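Local coordinates for Non-reducing end beta-L-arabinofuranosidase (Bacteroides thetaiotaomicron, PDB 5MQO), which probably acts as a family GH127 glycoside hydrolase that cleaves sugar linkages in plant pectin, with aceric acid residues as its likely target, at residues S22-Q30 and M199-A207; K35-W46 and A469-S477. All coordinates share one frame; numbering follows the deposited sequence.

Interaction 1: residues S22-Q30 and M199-A207; sequences SNGLTDMSQ and MAGIVHHRA
Arg206 reaches from the helix into the bend of 22-30, where the Gly24 and Leu25 carbonyls and Asp27 lie beside its guanidinium. With CG anti to the carbonyl carbon (chi1 -68°) and the chain extended from CG to NE, the group arrives beside the loop backbone. Arg206 NH1 lies 2.8 Å from Gly24 O, but the N-H...O angle of 115° makes this a weak bond. Leu25 O meets the guanidinium edge near its plane, 3.2 Å from Arg206 NH1. Stronger polar hold on NH1 comes from a salt bridge to Glu250, whose same oxygen accepts from the backbone N of Asp27, tying loop and arginine to one carboxylate.

The two guanidinium faces differ. Asp27 CB lies over one, offset toward the rim, at 3.6 Å from Arg206 NH2; Ile202 CG2 sits over the centre of the opposite face, which should restrict tilting. Asp27 OD2 stays 4.2 Å from Arg206 NH2 and well out of the guanidinium plane, so that pair is electrostatic alone. An Asx turn, with Ser29 N donating to Asp27 OD1 at 3.2 Å, engages this carboxylate. Asn23 and Arg206 pass in opposite senses, the amide plane turned 74° from the guanidinium.

Toward the earlier turns of the helix, contact is apolar: Leu25 and Val203 run alongside each other, with Leu25 CD1 to Val203 CG2 at 4.0 Å. Met199, bent at chi2 and chi3, brings CE to 4.2 Å from Thr26 CG2. Around this junction, helix 102-117 packs on Met199 and Val203, helix 243-255 on Ile202 and Thr26, and helix 382-399 on Thr26 and Met28.

Interaction 2: residues K35-W46 and A469-S477; sequences KMANTGIDAVHW and AQNYAYTLS
Trp46 and Gln470 form the tight end of this contact, though Trp46 keeps some exposure. Gln470 CB lies over the indole face, 3.9 Å from the centroid of the five-membered ring and 23° off its normal, a CH-pi geometry. With its CG between the backbone N and carbonyl carbon and a bend at chi2, Gln470 turns its amide back, 86° to the indole, leaving OE1 3.2 Å from Trp46 NE1; Gln470 NE2 bonds Cys467 O. Ala469 CB approaches the indole edge in plane, and CH2 touches Ala473 CB. Cut back to an alanine, Trp46 would probably leave a gap beside Gln470 and Ala473 and deprive Trp51 of its stacking partner.

Val44, itself buried, continues the packing: CG2 comes 3.7 Å from Tyr474 CD2, near the phenol ring plane, while CG1 leans on Gln470 and Ala473. Thr39 CG2 packs against Tyr474 CB at 3.7 Å, and Asn471 OD1 rests 3.2 Å from Ile41 CA.

The other end is more open to solvent: Lys35 is exposed, its side chain leading away, and Ala37, Leu476 and Ser477 are partly exposed. Backbone bonds mainly hold it: Leu476 N to Ala37 O at 2.9 Å is nearly straight (172°), and Ala37 N to Leu476 O is 3.1 Å, an antiparallel hydrogen-bonded pair. Met36 SD lies 3.3 Å from Thr475 OG1, a hydroxyl hydrogen-bonded with Asn484 ND2. A short, weakly bonded edge strand, 37-38, thus borders the mixed sheet through 474-477, whereas 44-46 borders the neighbouring antiparallel sheet against 489-494, so the N-terminal segment supplies one edge to each of two sheets.

Overall arrangement
Interactions 1 and 2 lie about 11 Å apart, centre to centre, on the same side of the chain's centre. Their segments alternate along the sequence, 22-30, 35-46, 199-207, 469-477, so the N-terminal stretch is pinned twice by later parts of the chain. They touch directly: Asn23 O is 3.1 Å from Ile41 N, a probable hydrogen bond, and Arg206 O packs on Ile41 CG2 at 3.5 Å. Helix 382-399 borders both, Trp393 contacting Thr26 in interaction 1 and Thr475 in interaction 2. Interaction 1 attaches the N-terminal segment to the helices of the catalytic region; interaction 2 carries it into the edges of two sheets, thereby joining helical and beta parts of the fold.

Interaction 1: residues S22-Q30 and M199-A207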
ATOM      1  N   SER A  22      18.685   4.761  12.297  1.00 84.67           N
ATOM      2  CA  SER A  22      19.040   6.206  12.244  1.00 84.06           C
ATOM      3  C   SER A  22      18.223   6.963  11.208  1.00 85.03           C
ATOM      4  O   SER A  22      17.925   8.145  11.430  1.00 88.67           O
ATOM      5  CB  SER A  22      20.533   6.389  11.948  1.00 83.81           C
ATOM      6  N   ASN A  23      17.837   6.302  10.106  1.00 79.37           N
ATOM      7  CA  ASN A  23      17.650   7.021   8.834  1.00 74.62           C
ATOM      8  C   ASN A  23      16.529   6.577   7.832  1.00 67.99           C
ATOM      9  O   ASN A  23      16.502   7.036   6.663  1.00 61.66           O
ATOM     10  CB  ASN A  23      19.011   6.955   8.121  1.00 77.20           C
ATOM     11  CG  ASN A  23      19.166   8.020   7.072  1.00 78.20           C
ATOM     12  OD1 ASN A  23      18.745   9.162   7.276  1.00 77.30           O
ATOM     13  ND2 ASN A  23      19.745   7.648   5.930  1.00 78.30           N
ATOM     14  N   GLY A  24      15.624   5.705   8.260  1.00 62.83           N
ATOM     15  CA  GLY A  24      14.578   5.179   7.361  1.00 62.46           C
ATOM     16  C   GLY A  24      13.484   6.170   6.949  1.00 60.00           C
ATOM     17  O   GLY A  24      13.324   7.210   7.582  1.00 60.23           O
ATOM     18  N   LEU A  25      12.761   5.852   5.869  1.00 57.96           N
ATOM     19  CA  LEU A  25      11.505   6.534   5.484  1.00 57.29           C
ATOM     20  C   LEU A  25      10.596   6.736   6.677  1.00 57.96           C
ATOM     21  O   LEU A  25      10.003   7.817   6.832  1.00 61.52           O
ATOM     22  CB  LEU A  25      10.741   5.719   4.432  1.00 58.26           C
ATOM     23  CG  LEU A  25       9.423   6.227   3.828  1.00 56.48           C
ATOM     24  CD1 LEU A  25       9.612   7.595   3.185  1.00 55.63           C
ATOM     25  CD2 LEU A  25       8.932   5.224   2.793  1.00 56.03           C
ATOM     26  N   THR A  26      10.468   5.693   7.501  1.00 57.20           N
ATOM     27  CA  THR A  26       9.996   5.856   8.879  1.00 58.21           C
ATOM     28  C   THR A  26      10.903   5.192   9.913  1.00 57.74           C
ATOM     29  O   THR A  26      11.192   3.996   9.862  1.00 59.07           O
ATOM     30  CB  THR A  26       8.523   5.417   9.085  1.00 56.95           C
ATOM     31  OG1 THR A  26       8.279   4.176   8.425  1.00 51.28           O
ATOM     32  CG2 THR A  26       7.601   6.475   8.497  1.00 60.52           C
ATOM     33  N   ASP A  27      11.257   5.987  10.908  1.00 56.74           N
ATOM     34  CA  ASP A  27      12.286   5.653  11.820  1.00 56.90           C
ATOM     35  C   ASP A  27      11.778   5.338  13.224  1.00 56.60           C
ATOM     36  O   ASP A  27      11.792   6.205  14.097  1.00 60.73           O
ATOM     37  CB  ASP A  27      13.222   6.837  11.848  1.00 59.03           C
ATOM     38  CG  ASP A  27      14.445   6.575  12.632  1.00 60.48           C
ATOM     39  OD1 ASP A  27      14.752   5.387  12.865  1.00 60.88           O
ATOM     40  OD2 ASP A  27      15.096   7.575  13.002  1.00 64.09           O
ATOM     41  N   MET A  28      11.393   4.081  13.455  1.00 54.82           N
ATOM     42  CA  MET A  28      11.058   3.581  14.801  1.00 53.98           C
ATOM     43  C   MET A  28      12.309   3.087  15.584  1.00 55.22           C
ATOM     44  O   MET A  28      12.210   2.363  16.568  1.00 52.20           O
ATOM     45  CB  MET A  28       9.995   2.476  14.696  1.00 53.71           C
ATOM     46  CG  MET A  28       8.706   2.990  14.090  1.00 53.99           C
ATOM     47  SD  MET A  28       7.237   1.950  13.995  1.00 56.95           S
ATOM     48  CE  MET A  28       7.291   1.166  15.569  1.00 58.03           C
ATOM     49  N   SER A  29      13.492   3.528  15.175  1.00 57.97           N
ATOM     50  CA  SER A  29      14.733   3.029  15.737  1.00 60.33           C
ATOM     51  C   SER A  29      14.933   3.376  17.223  1.00 60.99           C
ATOM     52  O   SER A  29      15.555   2.611  17.929  1.00 60.11           O
ATOM     53  CB  SER A  29      15.894   3.540  14.898  1.00 60.68           C
ATOM     54  OG  SER A  29      15.967   4.954  14.986  1.00 61.40           O
ATOM     55  N   GLN A  30      14.386   4.509  17.677  1.00 65.23           N
ATOM     56  CA  GLN A  30      14.373   4.917  19.103  1.00 66.02           C
ATOM     57  C   GLN A  30      13.038   4.662  19.799  1.00 63.28           C
ATOM     58  O   GLN A  30      12.874   5.042  20.954  1.00 62.22           O
ATOM     59  CB  GLN A  30      14.643   6.427  19.258  1.00 68.12           C
ATOM     60  CG  GLN A  30      15.803   6.990  18.461  1.00 73.80           C
ATOM     61  CD  GLN A  30      17.148   6.571  19.021  1.00 79.18           C
ATOM     62  OE1 GLN A  30      17.515   6.988  20.114  1.00 82.48           O
ATOM     63  NE2 GLN A  30      17.892   5.741  18.274  1.00 81.00           N
ATOM     64  N   MET A 199       6.507  15.939   6.080  1.00 66.38           N
ATOM     65  CA  MET A 199       7.083  14.711   5.576  1.00 67.82           C
ATOM     66  C   MET A 199       8.085  14.968   4.461  1.00 64.22           C
ATOM     67  O   MET A 199       9.086  14.251   4.364  1.00 62.12           O
ATOM     68  CB  MET A 199       6.003  13.700   5.145  1.00 72.44           C
ATOM     69  CG  MET A 199       5.659  12.670   6.218  1.00 75.62           C
ATOM     70  SD  MET A 199       7.102  11.729   6.778  1.00 82.04           S
ATOM     71  CE  MET A 199       6.337  10.111   6.924  1.00 90.39           C
ATOM     72  N   ALA A 200       7.843  16.002   3.657  1.00 60.00           N
ATOM     73  CA  ALA A 200       8.773  16.350   2.576  1.00 59.82           C
ATOM     74  C   ALA A 200      10.139  16.738   3.131  1.00 57.75           C
ATOM     75  O   ALA A 200      11.185  16.370   2.583  1.00 57.86           O
ATOM     76  CB  ALA A 200       8.213  17.470   1.704  1.00 58.96           C
ATOM     77  N   GLY A 201      10.112  17.466   4.228  1.00 55.29           N
ATOM     78  CA  GLY A 201      11.319  17.946   4.846  1.00 58.40           C
ATOM     79  C   GLY A 201      12.095  16.857   5.542  1.00 60.00           C
ATOM     80  O   GLY A 201      13.332  16.848   5.465  1.00 60.25           O
ATOM     81  N   ILE A 202      11.378  15.953   6.228  1.00 59.37           N
ATOM     82  CA  ILE A 202      12.018  14.826   6.926  1.00 59.69           C
ATOM     83  C   ILE A 202      12.732  13.938   5.888  1.00 60.62           C
ATOM     84  O   ILE A 202      13.915  13.626   6.013  1.00 59.90           O
ATOM     85  CB  ILE A 202      10.989  13.970   7.687  1.00 59.53           C
ATOM     86  CG1 ILE A 202      10.383  14.735   8.845  1.00 60.21           C
ATOM     87  CG2 ILE A 202      11.597  12.665   8.227  1.00 59.95           C
ATOM     88  CD1 ILE A 202       9.009  14.186   9.187  1.00 61.14           C
ATOM     89  N   VAL A 203      11.976  13.551   4.866  1.00 60.12           N
ATOM     90  CA  VAL A 203      12.471  12.703   3.796  1.00 59.97           C
ATOM     91  C   VAL A 203      13.648  13.365   3.068  1.00 59.34           C
ATOM     92  O   VAL A 203      14.629  12.695   2.736  1.00 56.12           O
ATOM     93  CB  VAL A 203      11.338  12.360   2.811  1.00 60.53           C
ATOM     94  CG1 VAL A 203      11.868  11.649   1.573  1.00 62.05           C
ATOM     95  CG2 VAL A 203      10.283  11.499   3.504  1.00 61.40           C
ATOM     96  N   HIS A 204      13.552  14.668   2.831  1.00 58.81           N
ATOM     97  CA  HIS A 204      14.645  15.359   2.192  1.00 62.54           C
ATOM     98  C   HIS A 204      15.910  15.323   3.058  1.00 60.66           C
ATOM     99  O   HIS A 204      16.995  15.052   2.553  1.00 57.87           O
ATOM    100  CB  HIS A 204      14.283  16.800   1.871  1.00 66.58           C
ATOM    101  CG  HIS A 204      15.413  17.560   1.265  1.00 67.91           C
ATOM    102  ND1 HIS A 204      16.237  18.382   2.005  1.00 70.58           N
ATOM    103  CD2 HIS A 204      15.895  17.569   0.003  1.00 68.09           C
ATOM    104  CE1 HIS A 204      17.166  18.887   1.214  1.00 71.60           C
ATOM    105  NE2 HIS A 204      16.980  18.412  -0.006  1.00 71.70           N
ATOM    106  N   HIS A 205      15.749  15.599   4.349  1.00 60.76           N
ATOM    107  CA  HIS A 205      16.846  15.551   5.336  1.00 61.71           C
ATOM    108  C   HIS A 205      17.548  14.207   5.348  1.00 60.60           C
ATOM    109  O   HIS A 205      18.762  14.125   5.315  1.00 62.29           O
ATOM    110  CB  HIS A 205      16.300  15.827   6.730  1.00 63.27           C
ATOM    111  CG  HIS A 205      17.339  15.828   7.808  1.00 68.29           C
ATOM    112  ND1 HIS A 205      18.520  16.536   7.708  1.00 70.47           N
ATOM    113  CD2 HIS A 205      17.353  15.246   9.032  1.00 69.82           C
ATOM    114  CE1 HIS A 205      19.224  16.373   8.815  1.00 70.50           C
ATOM    115  NE2 HIS A 205      18.540  15.599   9.635  1.00 70.87           N
ATOM    116  N   ARG A 206      16.751  13.155   5.382  1.00 60.37           N
ATOM    117  CA  ARG A 206      17.243  11.798   5.454  1.00 58.84           C
ATOM    118  C   ARG A 206      17.998  11.355   4.198  1.00 59.49           C
ATOM    119  O   ARG A 206      18.898  10.532   4.293  1.00 59.38           O
ATOM    120  CB  ARG A 206      16.069  10.869   5.784  1.00 59.46           C
ATOM    121  CG  ARG A 206      15.561  11.108   7.214  1.00 60.85           C
ATOM    122  CD  ARG A 206      14.477  10.133   7.652  1.00 60.96           C
ATOM    123  NE  ARG A 206      14.059  10.385   9.036  1.00 60.37           N
ATOM    124  CZ  ARG A 206      12.908   9.993   9.588  1.00 59.91           C
ATOM    125  NH1 ARG A 206      11.996   9.316   8.898  1.00 62.72           N
ATOM    126  NH2 ARG A 206      12.653  10.298  10.849  1.00 59.67           N
ATOM    127  N   ALA A 207      17.644  11.919   3.042  1.00 60.11           N
ATOM    128  CA  ALA A 207      18.215  11.546   1.754  1.00 59.90           C
ATOM    129  C   ALA A 207      19.468  12.317   1.385  1.00 61.32           C
ATOM    130  O   ALA A 207      20.374  11.727   0.806  1.00 63.26           O
ATOM    131  CB  ALA A 207      17.180  11.733   0.657  1.00 59.57           C
TER

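Interaction 2: residues K35-W46 and A469-S477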
ATOM      1  N   LYS A  35       9.522  -3.070  17.735  1.00 61.64           N
ATOM      2  CA  LYS A  35      10.323  -4.291  17.690  1.00 64.80           C
ATOM      3  C   LYS A  35      11.259  -4.354  16.496  1.00 61.76           C
ATOM      4  O   LYS A  35      12.303  -5.011  16.551  1.00 56.74           O
ATOM      5  CB  LYS A  35       9.395  -5.502  17.695  1.00 70.77           C
ATOM      6  CG  LYS A  35       8.360  -5.398  18.805  1.00 76.49           C
ATOM      7  CD  LYS A  35       7.980  -6.730  19.430  1.00 80.84           C
ATOM      8  CE  LYS A  35       7.865  -6.568  20.945  1.00 84.39           C
ATOM      9  NZ  LYS A  35       7.697  -7.900  21.572  1.00 87.99           N
ATOM     10  N   MET A  36      10.853  -3.704  15.413  1.00 60.30           N
ATOM     11  CA  MET A  36      11.663  -3.533  14.225  1.00 59.19           C
ATOM     12  C   MET A  36      11.660  -2.086  13.787  1.00 57.06           C
ATOM     13  O   MET A  36      10.761  -1.329  14.142  1.00 59.44           O
ATOM     14  CB  MET A  36      11.073  -4.311  13.081  1.00 59.95           C
ATOM     15  CG  MET A  36      10.867  -5.776  13.334  1.00 61.84           C
ATOM     16  SD  MET A  36       9.882  -6.352  11.959  1.00 62.49           S
ATOM     17  CE  MET A  36       9.911  -8.119  12.226  1.00 64.53           C
ATOM     18  N   ALA A  37      12.658  -1.729  12.993  1.00 54.97           N
ATOM     19  CA  ALA A  37      12.750  -0.419  12.385  1.00 54.96           C
ATOM     20  C   ALA A  37      13.157  -0.548  10.908  1.00 55.34           C
ATOM     21  O   ALA A  37      13.589  -1.623  10.468  1.00 54.77           O
ATOM     22  CB  ALA A  37      13.733   0.419  13.160  1.00 54.78           C
ATOM     23  N   ASN A  38      12.942   0.523  10.138  1.00 54.56           N
ATOM     24  CA  ASN A  38      13.321   0.544   8.719  1.00 53.45           C
ATOM     25  C   ASN A  38      14.849   0.474   8.521  1.00 54.87           C
ATOM     26  O   ASN A  38      15.647   0.818   9.404  1.00 55.22           O
ATOM     27  CB  ASN A  38      12.822   1.825   8.007  1.00 53.90           C
ATOM     28  CG  ASN A  38      11.344   1.766   7.553  1.00 53.09           C
ATOM     29  OD1 ASN A  38      10.457   1.288   8.253  1.00 53.46           O
ATOM     30  ND2 ASN A  38      11.087   2.308   6.382  1.00 52.00           N
ATOM     31  N   THR A  39      15.220   0.019   7.329  1.00 56.36           N
ATOM     32  CA  THR A  39      16.510   0.293   6.738  1.00 56.30           C
ATOM     33  C   THR A  39      16.507   1.763   6.337  1.00 57.02           C
ATOM     34  O   THR A  39      15.448   2.352   6.100  1.00 57.31           O
ATOM     35  CB  THR A  39      16.770  -0.522   5.450  1.00 55.92           C
ATOM     36  OG1 THR A  39      15.997   0.001   4.354  1.00 54.73           O
ATOM     37  CG2 THR A  39      16.471  -1.971   5.641  1.00 56.62           C
ATOM     38  N   GLY A  40      17.701   2.332   6.226  1.00 58.79           N
ATOM     39  CA  GLY A  40      17.885   3.721   5.820  1.00 58.76           C
ATOM     40  C   GLY A  40      17.293   3.945   4.455  1.00 59.92           C
ATOM     41  O   GLY A  40      17.186   3.031   3.652  1.00 62.41           O
ATOM     42  N   ILE A  41      16.875   5.175   4.207  1.00 62.67           N
ATOM     43  CA  ILE A  41      16.182   5.542   2.970  1.00 61.06           C
ATOM     44  C   ILE A  41      17.066   5.330   1.737  1.00 60.61           C
ATOM     45  O   ILE A  41      16.547   5.110   0.646  1.00 60.89           O
ATOM     46  CB  ILE A  41      15.611   6.992   3.081  1.00 61.53           C
ATOM     47  CG1 ILE A  41      14.590   7.268   1.987  1.00 63.04           C
ATOM     48  CG2 ILE A  41      16.702   8.050   3.060  1.00 61.44           C
ATOM     49  CD1 ILE A  41      13.741   8.485   2.271  1.00 63.20           C
ATOM     50  N   ASP A  42      18.386   5.351   1.951  1.00 60.82           N
ATOM     51  CA  ASP A  42      19.428   5.148   0.914  1.00 62.56           C
ATOM     52  C   ASP A  42      20.032   3.720   0.782  1.00 61.60           C
ATOM     53  O   ASP A  42      20.812   3.438  -0.165  1.00 61.24           O
ATOM     54  CB  ASP A  42      20.574   6.173   1.112  1.00 65.40           C
ATOM     55  CG  ASP A  42      21.284   6.081   2.508  1.00 67.27           C
ATOM     56  OD1 ASP A  42      20.802   5.458   3.480  1.00 65.96           O
ATOM     57  OD2 ASP A  42      22.358   6.690   2.629  1.00 73.95           O
ATOM     58  N   ALA A  43      19.644   2.821   1.686  1.00 60.00           N
ATOM     59  CA  ALA A  43      20.265   1.493   1.808  1.00 59.60           C
ATOM     60  C   ALA A  43      19.865   0.439   0.783  1.00 59.42           C
ATOM     61  O   ALA A  43      20.658  -0.447   0.505  1.00 62.82           O
ATOM     62  CB  ALA A  43      20.003   0.939   3.195  1.00 59.39           C
ATOM     63  N   VAL A  44      18.648   0.505   0.245  1.00 57.94           N
ATOM     64  CA  VAL A  44      18.147  -0.536  -0.649  1.00 59.14           C
ATOM     65  C   VAL A  44      17.943   0.078  -2.031  1.00 61.92           C
ATOM     66  O   VAL A  44      17.283   1.103  -2.140  1.00 64.60           O
ATOM     67  CB  VAL A  44      16.831  -1.159  -0.108  1.00 59.28           C
ATOM     68  CG1 VAL A  44      16.313  -2.267  -1.018  1.00 58.70           C
ATOM     69  CG2 VAL A  44      17.036  -1.719   1.301  1.00 59.42           C
ATOM     70  N   HIS A  45      18.557  -0.506  -3.070  1.00 64.55           N
ATOM     71  CA  HIS A  45      18.234  -0.188  -4.482  1.00 64.89           C
ATOM     72  C   HIS A  45      17.645  -1.432  -5.159  1.00 61.85           C
ATOM     73  O   HIS A  45      18.249  -2.496  -5.101  1.00 58.88           O
ATOM     74  CB  HIS A  45      19.460   0.184  -5.345  1.00 67.84           C
ATOM     75  CG  HIS A  45      20.429   1.143  -4.728  1.00 71.45           C
ATOM     76  ND1 HIS A  45      20.098   2.034  -3.729  1.00 74.99           N
ATOM     77  CD2 HIS A  45      21.722   1.393  -5.035  1.00 71.29           C
ATOM     78  CE1 HIS A  45      21.159   2.759  -3.416  1.00 73.54           C
ATOM     79  NE2 HIS A  45      22.153   2.395  -4.202  1.00 72.45           N
ATOM     80  N   TRP A  46      16.506  -1.283  -5.835  1.00 60.21           N
ATOM     81  CA  TRP A  46      16.061  -2.284  -6.808  1.00 59.11           C
ATOM     82  C   TRP A  46      17.112  -2.362  -7.924  1.00 60.14           C
ATOM     83  O   TRP A  46      17.668  -1.329  -8.326  1.00 57.60           O
ATOM     84  CB  TRP A  46      14.710  -1.931  -7.476  1.00 57.47           C
ATOM     85  CG  TRP A  46      13.559  -1.771  -6.575  1.00 56.61           C
ATOM     86  CD1 TRP A  46      12.746  -0.668  -6.468  1.00 56.80           C
ATOM     87  CD2 TRP A  46      13.069  -2.727  -5.627  1.00 55.43           C
ATOM     88  NE1 TRP A  46      11.775  -0.891  -5.515  1.00 56.08           N
ATOM     89  CE2 TRP A  46      11.947  -2.143  -4.986  1.00 54.15           C
ATOM     90  CE3 TRP A  46      13.464  -4.017  -5.260  1.00 55.23           C
ATOM     91  CZ2 TRP A  46      11.221  -2.802  -4.008  1.00 54.44           C
ATOM     92  CZ3 TRP A  46      12.744  -4.678  -4.274  1.00 56.64           C
ATOM     93  CH2 TRP A  46      11.625  -4.067  -3.662  1.00 56.90           C
ATOM     94  N   ALA A 469       8.854   2.156  -2.785  1.00 54.57           N
ATOM     95  CA  ALA A 469       8.667   0.704  -2.579  1.00 51.59           C
ATOM     96  C   ALA A 469       9.878   0.033  -1.946  1.00 51.15           C
ATOM     97  O   ALA A 469       9.733  -0.726  -1.009  1.00 51.03           O
ATOM     98  CB  ALA A 469       8.348   0.036  -3.892  1.00 50.43           C
ATOM     99  N   GLN A 470      11.076   0.330  -2.450  1.00 52.66           N
ATOM    100  CA  GLN A 470      12.346  -0.227  -1.892  1.00 53.36           C
ATOM    101  C   GLN A 470      12.519  -0.095  -0.388  1.00 52.24           C
ATOM    102  O   GLN A 470      13.207  -0.928   0.209  1.00 53.94           O
ATOM    103  CB  GLN A 470      13.605   0.329  -2.574  1.00 53.65           C
ATOM    104  CG  GLN A 470      13.817   1.838  -2.440  1.00 53.76           C
ATOM    105  CD  GLN A 470      12.994   2.627  -3.423  1.00 53.53           C
ATOM    106  OE1 GLN A 470      12.355   2.049  -4.317  1.00 58.40           O
ATOM    107  NE2 GLN A 470      12.981   3.944  -3.267  1.00 52.58           N
ATOM    108  N   ASN A 471      11.900   0.936   0.203  1.00 51.26           N
ATOM    109  CA  ASN A 471      11.945   1.172   1.643  1.00 49.85           C
ATOM    110  C   ASN A 471      11.077   0.231   2.439  1.00 49.81           C
ATOM    111  O   ASN A 471      11.056   0.350   3.659  1.00 48.86           O
ATOM    112  CB  ASN A 471      11.525   2.593   1.969  1.00 51.78           C
ATOM    113  CG  ASN A 471      12.562   3.593   1.575  1.00 52.28           C
ATOM    114  OD1 ASN A 471      13.512   3.844   2.332  1.00 54.92           O
ATOM    115  ND2 ASN A 471      12.400   4.177   0.406  1.00 50.66           N
ATOM    116  N   TYR A 472      10.375  -0.688   1.760  1.00 50.30           N
ATOM    117  CA  TYR A 472       9.583  -1.755   2.385  1.00 51.09           C
ATOM    118  C   TYR A 472      10.191  -3.198   2.256  1.00 53.13           C
ATOM    119  O   TYR A 472       9.597  -4.183   2.722  1.00 50.85           O
ATOM    120  CB  TYR A 472       8.150  -1.691   1.791  1.00 52.37           C
ATOM    121  CG  TYR A 472       7.464  -0.366   2.112  1.00 50.72           C
ATOM    122  CD1 TYR A 472       6.786  -0.207   3.311  1.00 49.99           C
ATOM    123  CD2 TYR A 472       7.572   0.740   1.261  1.00 50.25           C
ATOM    124  CE1 TYR A 472       6.228   1.006   3.657  1.00 51.51           C
ATOM    125  CE2 TYR A 472       7.007   1.970   1.599  1.00 50.42           C
ATOM    126  CZ  TYR A 472       6.325   2.099   2.800  1.00 50.54           C
ATOM    127  OH  TYR A 472       5.715   3.280   3.163  1.00 47.93           O
ATOM    128  N   ALA A 473      11.381  -3.327   1.667  1.00 54.75           N
ATOM    129  CA  ALA A 473      11.915  -4.657   1.349  1.00 53.86           C
ATOM    130  C   ALA A 473      12.414  -5.365   2.582  1.00 54.27           C
ATOM    131  O   ALA A 473      12.191  -6.549   2.701  1.00 54.88           O
ATOM    132  CB  ALA A 473      13.013  -4.569   0.316  1.00 55.06           C
ATOM    133  N   TYR A 474      13.049  -4.636   3.507  1.00 55.14           N
ATOM    134  CA  TYR A 474      13.622  -5.234   4.720  1.00 55.14           C
ATOM    135  C   TYR A 474      13.244  -4.443   5.977  1.00 57.09           C
ATOM    136  O   TYR A 474      12.883  -3.268   5.904  1.00 62.21           O
ATOM    137  CB  TYR A 474      15.166  -5.264   4.654  1.00 54.62           C
ATOM    138  CG  TYR A 474      15.819  -5.953   3.458  1.00 54.49           C
ATOM    139  CD1 TYR A 474      16.101  -7.333   3.469  1.00 56.07           C
ATOM    140  CD2 TYR A 474      16.221  -5.220   2.336  1.00 53.66           C
ATOM    141  CE1 TYR A 474      16.713  -7.964   2.375  1.00 54.34           C
ATOM    142  CE2 TYR A 474      16.833  -5.842   1.252  1.00 53.91           C
ATOM    143  CZ  TYR A 474      17.074  -7.211   1.276  1.00 53.46           C
ATOM    144  OH  TYR A 474      17.666  -7.809   0.203  1.00 52.76           O
ATOM    145  N   THR A 475      13.342  -5.077   7.137  1.00 56.37           N
ATOM    146  CA  THR A 475      13.466  -4.338   8.385  1.00 56.58           C
ATOM    147  C   THR A 475      14.619  -4.894   9.186  1.00 56.34           C
ATOM    148  O   THR A 475      15.128  -5.980   8.899  1.00 56.50           O
ATOM    149  CB  THR A 475      12.204  -4.473   9.236  1.00 57.79           C
ATOM    150  OG1 THR A 475      11.877  -5.862   9.337  1.00 57.73           O
ATOM    151  CG2 THR A 475      11.017  -3.687   8.619  1.00 57.61           C
ATOM    152  N   LEU A 476      14.993  -4.171  10.228  1.00 56.70           N
ATOM    153  CA  LEU A 476      16.050  -4.617  11.150  1.00 58.18           C
ATOM    154  C   LEU A 476      15.510  -4.765  12.565  1.00 58.11           C
ATOM    155  O   LEU A 476      14.438  -4.241  12.895  1.00 53.30           O
ATOM    156  CB  LEU A 476      17.195  -3.605  11.184  1.00 57.96           C
ATOM    157  CG  LEU A 476      17.645  -2.981   9.858  1.00 59.32           C
ATOM    158  CD1 LEU A 476      18.512  -1.757  10.115  1.00 59.42           C
ATOM    159  CD2 LEU A 476      18.379  -4.009   8.995  1.00 59.65           C
ATOM    160  N   SER A 477      16.283  -5.481  13.380  1.00 57.60           N
ATOM    161  CA  SER A 477      16.126  -5.488  14.841  1.00 57.91           C
ATOM    162  C   SER A 477      17.479  -5.856  15.419  1.00 60.50           C
ATOM    163  O   SER A 477      18.412  -6.085  14.664  1.00 58.88           O
ATOM    164  CB  SER A 477      15.015  -6.449  15.288  1.00 56.94           C
ATOM    165  OG  SER A 477      15.366  -7.806  15.176  1.00 55.21           O
TER